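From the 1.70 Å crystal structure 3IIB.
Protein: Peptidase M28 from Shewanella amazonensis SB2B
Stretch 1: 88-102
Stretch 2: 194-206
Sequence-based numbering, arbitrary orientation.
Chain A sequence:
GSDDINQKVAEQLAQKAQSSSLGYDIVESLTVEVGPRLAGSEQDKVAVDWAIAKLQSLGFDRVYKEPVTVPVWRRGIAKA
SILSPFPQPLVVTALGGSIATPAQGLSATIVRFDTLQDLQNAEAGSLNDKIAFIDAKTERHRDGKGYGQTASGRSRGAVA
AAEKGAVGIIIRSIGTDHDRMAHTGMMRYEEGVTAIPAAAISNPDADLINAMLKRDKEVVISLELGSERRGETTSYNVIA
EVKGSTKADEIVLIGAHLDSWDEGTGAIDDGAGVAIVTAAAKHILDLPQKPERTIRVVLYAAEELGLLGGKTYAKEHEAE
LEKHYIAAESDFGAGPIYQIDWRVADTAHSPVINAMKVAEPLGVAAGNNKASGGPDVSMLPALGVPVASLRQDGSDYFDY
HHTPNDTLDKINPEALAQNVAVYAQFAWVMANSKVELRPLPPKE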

# COMPACT_ATOMS: atom_id res chain seq x y z
N GLN A 88 4.85 19.62 1.19
CA GLN A 88 4.09 18.42 0.99
C GLN A 88 4.17 17.49 2.19
O GLN A 88 5.20 17.43 2.85
CB GLN A 88 4.66 17.64 -0.18
CG GLN A 88 4.51 18.28 -1.50
CD GLN A 88 4.34 17.31 -2.62
OE1 GLN A 88 3.70 16.30 -2.45
NE2 GLN A 88 4.81 17.67 -3.82
N PRO A 89 3.14 16.66 2.39
CA PRO A 89 3.17 15.61 3.43
C PRO A 89 4.11 14.47 3.08
O PRO A 89 4.34 14.17 1.89
CB PRO A 89 1.73 15.06 3.43
CG PRO A 89 0.91 16.05 2.68
CD PRO A 89 1.84 16.68 1.70
N LEU A 90 4.71 13.90 4.11
CA LEU A 90 5.42 12.64 4.01
C LEU A 90 4.74 11.55 4.85
O LEU A 90 3.96 11.85 5.78
CB LEU A 90 6.85 12.84 4.48
CG LEU A 90 7.71 13.86 3.75
CD1 LEU A 90 8.95 14.20 4.59
CD2 LEU A 90 8.10 13.42 2.31
N VAL A 91 4.99 10.29 4.50
CA VAL A 91 4.49 9.15 5.26
C VAL A 91 5.78 8.54 5.85
O VAL A 91 6.71 8.17 5.12
CB VAL A 91 3.71 8.12 4.42
CG1 VAL A 91 3.59 6.78 5.16
CG2 VAL A 91 2.25 8.68 4.07
N VAL A 92 5.83 8.55 7.15
CA VAL A 92 7.06 8.28 7.89
C VAL A 92 6.72 7.31 9.01
O VAL A 92 5.60 7.30 9.51
CB VAL A 92 7.67 9.60 8.45
CG1 VAL A 92 6.77 10.24 9.51
CG2 VAL A 92 9.04 9.39 9.02
N THR A 93 7.72 6.57 9.46
CA THR A 93 7.63 5.86 10.73
C THR A 93 8.98 5.87 11.45
O THR A 93 10.03 5.85 10.82
CB THR A 93 7.13 4.41 10.50
OG1 THR A 93 6.69 3.87 11.75
CG2 THR A 93 8.23 3.56 9.90
N ALA A 94 8.94 5.88 12.77
CA ALA A 94 10.16 5.83 13.56
C ALA A 94 10.83 4.47 13.30
O ALA A 94 10.15 3.43 13.18
CB ALA A 94 9.84 5.97 15.08
N LEU A 95 12.16 4.49 13.26
CA LEU A 95 12.93 3.27 13.36
C LEU A 95 12.80 2.74 14.78
O LEU A 95 12.70 3.50 15.73
CB LEU A 95 14.40 3.49 12.97
CG LEU A 95 14.59 4.01 11.53
CD1 LEU A 95 16.11 4.02 11.17
CD2 LEU A 95 13.76 3.22 10.53
N GLY A 96 12.77 1.41 14.90
CA GLY A 96 12.61 0.76 16.18
C GLY A 96 13.69 1.14 17.16
O GLY A 96 14.84 0.91 16.92
N GLY A 97 13.28 1.70 18.28
CA GLY A 97 14.21 2.18 19.27
C GLY A 97 14.58 3.65 19.17
O GLY A 97 15.27 4.15 20.06
N SER A 98 14.07 4.37 18.16
CA SER A 98 14.39 5.79 18.03
C SER A 98 13.98 6.55 19.28
O SER A 98 12.90 6.33 19.85
CB SER A 98 13.65 6.43 16.83
OG SER A 98 14.04 7.79 16.70
N ILE A 99 14.80 7.52 19.66
CA ILE A 99 14.39 8.51 20.61
C ILE A 99 13.36 9.43 19.94
O ILE A 99 13.25 9.49 18.72
CB ILE A 99 15.60 9.36 21.14
CG1 ILE A 99 16.28 10.17 20.02
CG2 ILE A 99 16.64 8.44 21.82
CD1 ILE A 99 17.17 11.34 20.56
N ALA A 100 12.64 10.17 20.77
CA ALA A 100 11.68 11.16 20.31
C ALA A 100 12.45 12.38 19.80
O ALA A 100 13.59 12.63 20.24
CB ALA A 100 10.72 11.59 21.47
N THR A 101 11.79 13.15 18.95
CA THR A 101 12.31 14.48 18.52
C THR A 101 12.16 15.45 19.66
O THR A 101 11.35 15.19 20.55
CB THR A 101 11.56 14.97 17.30
OG1 THR A 101 10.15 14.84 17.53
CG2 THR A 101 11.98 14.14 16.06
N PRO A 102 12.95 16.55 19.66
CA PRO A 102 12.87 17.59 20.68
C PRO A 102 11.46 18.11 20.88
O PRO A 102 10.68 18.16 19.94
CB PRO A 102 13.75 18.70 20.12
CG PRO A 102 14.64 18.08 19.20
CD PRO A 102 13.96 16.88 18.64
N THR A 194 25.99 10.63 20.51
CA THR A 194 24.66 11.22 20.74
C THR A 194 23.56 10.51 19.93
O THR A 194 23.63 10.42 18.69
CB THR A 194 24.64 12.72 20.45
OG1 THR A 194 25.52 13.36 21.37
CG2 THR A 194 23.22 13.34 20.60
N ALA A 195 22.55 10.01 20.64
CA ALA A 195 21.35 9.44 20.01
C ALA A 195 20.55 10.55 19.34
O ALA A 195 20.37 11.64 19.88
CB ALA A 195 20.47 8.71 21.07
N ILE A 196 20.16 10.29 18.09
CA ILE A 196 19.34 11.24 17.36
C ILE A 196 18.04 10.55 16.83
O ILE A 196 18.04 9.35 16.61
CB ILE A 196 20.13 11.93 16.20
CG1 ILE A 196 20.58 10.87 15.19
CG2 ILE A 196 21.27 12.85 16.77
CD1 ILE A 196 21.15 11.45 13.84
N PRO A 197 16.96 11.33 16.64
CA PRO A 197 15.74 10.78 16.04
C PRO A 197 16.00 10.19 14.66
O PRO A 197 16.76 10.74 13.87
CB PRO A 197 14.82 11.99 15.94
CG PRO A 197 15.36 12.98 16.82
CD PRO A 197 16.83 12.77 16.91
N ALA A 198 15.34 9.07 14.38
CA ALA A 198 15.63 8.26 13.21
C ALA A 198 14.31 7.69 12.69
O ALA A 198 13.60 7.05 13.45
CB ALA A 198 16.57 7.10 13.58
N ALA A 199 14.01 7.92 11.40
CA ALA A 199 12.76 7.52 10.80
C ALA A 199 12.99 7.02 9.39
O ALA A 199 13.99 7.36 8.76
CB ALA A 199 11.80 8.70 10.77
N ALA A 200 12.07 6.19 8.92
CA ALA A 200 12.01 5.75 7.52
C ALA A 200 10.81 6.42 6.85
O ALA A 200 9.74 6.57 7.47
CB ALA A 200 11.87 4.23 7.45
N ILE A 201 11.00 6.81 5.59
CA ILE A 201 9.93 7.37 4.79
C ILE A 201 9.60 6.39 3.68
O ILE A 201 10.40 5.49 3.38
CB ILE A 201 10.23 8.77 4.24
CG1 ILE A 201 11.38 8.74 3.19
CG2 ILE A 201 10.51 9.74 5.38
CD1 ILE A 201 11.82 10.13 2.67
N SER A 202 8.38 6.50 3.15
CA SER A 202 7.95 5.58 2.11
C SER A 202 8.82 5.77 0.90
O SER A 202 9.41 6.82 0.69
CB SER A 202 6.48 5.77 1.71
OG SER A 202 6.25 6.95 0.94
N ASN A 203 8.89 4.72 0.09
CA ASN A 203 9.58 4.80 -1.19
C ASN A 203 9.12 5.94 -2.11
O ASN A 203 9.97 6.68 -2.59
CB ASN A 203 9.56 3.42 -1.84
CG ASN A 203 10.75 2.58 -1.41
OD1 ASN A 203 11.88 2.81 -1.87
ND2 ASN A 203 10.55 1.70 -0.43
N PRO A 204 7.78 6.17 -2.28
CA PRO A 204 7.35 7.32 -3.09
C PRO A 204 7.81 8.66 -2.49
O PRO A 204 8.16 9.58 -3.21
CB PRO A 204 5.82 7.18 -3.10
CG PRO A 204 5.62 5.66 -2.99
CD PRO A 204 6.65 5.27 -1.98
N ASP A 205 7.85 8.75 -1.16
CA ASP A 205 8.31 9.99 -0.54
C ASP A 205 9.82 10.25 -0.79
O ASP A 205 10.25 11.38 -0.97
CB ASP A 205 8.00 9.95 0.97
CG ASP A 205 6.54 10.13 1.25
OD1 ASP A 205 5.98 11.15 0.80
OD2 ASP A 205 5.97 9.24 1.94
N ALA A 206 10.61 9.20 -0.81
CA ALA A 206 12.04 9.31 -1.08
C ALA A 206 12.22 9.72 -2.57
O ALA A 206 13.06 10.58 -2.87
CB ALA A 206 12.72 7.98 -0.80

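What does stretch 2 meet before its strand begins? Ala195 points its CB toward stretch 1, where Ile99 CG2 lies 3.9 Å from Ala195 CB. The end of the Ile99 side chain also reaches Pro197, with Ile99 CD1 3.9 Å from Pro197 CD, and Thr101 CG2 comes within 3.6 Å of Pro197 CB. These contacts are apolar, and the proline ring offers a compact hydrocarbon surface to both side chains.

How does the backbone pairing start at Ala198? The type II turn from Leu95 to Ser98, closed by Ser98 N to Leu95 O at 2.9 Å, brings the Ser98 side chain toward stretch 2. Ser98 OG accepts from Ala198 N at 3.0 Å while donating to Ile99 O at 2.8 Å, so the hydroxyl bonds across to stretch 2 as an acceptor while its proton stays within stretch 1. Ala198 O then accepts from Leu95 N at 2.9 Å.

What holds the strands together from Ala199 to Ile201? They run antiparallel, their directions 148° apart. Thr93 and Ala200 form the hydrogen-bonded pair: Thr93 N to Ala200 O and Ala200 N to Thr93 O are both 2.8 Å. Val92 faces Ile201 in a non-hydrogen-bonded pair, and their side chains share one face of the sheet; Val92 CG2 sits 3.9 Å from Ile201 CG2 and 3.3 Å from Ala199 CB. The small Ala200 methyl is met by Leu95, whose CD2 lies 3.8 Å from Ala200 CB.

How does the contact continue into the helix? Ser202 N donates to Val91 O at 3.1 Å, extending the backbone bonding beyond the strand. Ser202 also caps the helix, its OG accepting from Asp205 N at 3.2 Å and donating to Asp205 OD2 at 2.5 Å. That same carboxylate oxygen, Asp205 OD2, accepts from Val91 N at 2.9 Å, tying the helix start to stretch 1.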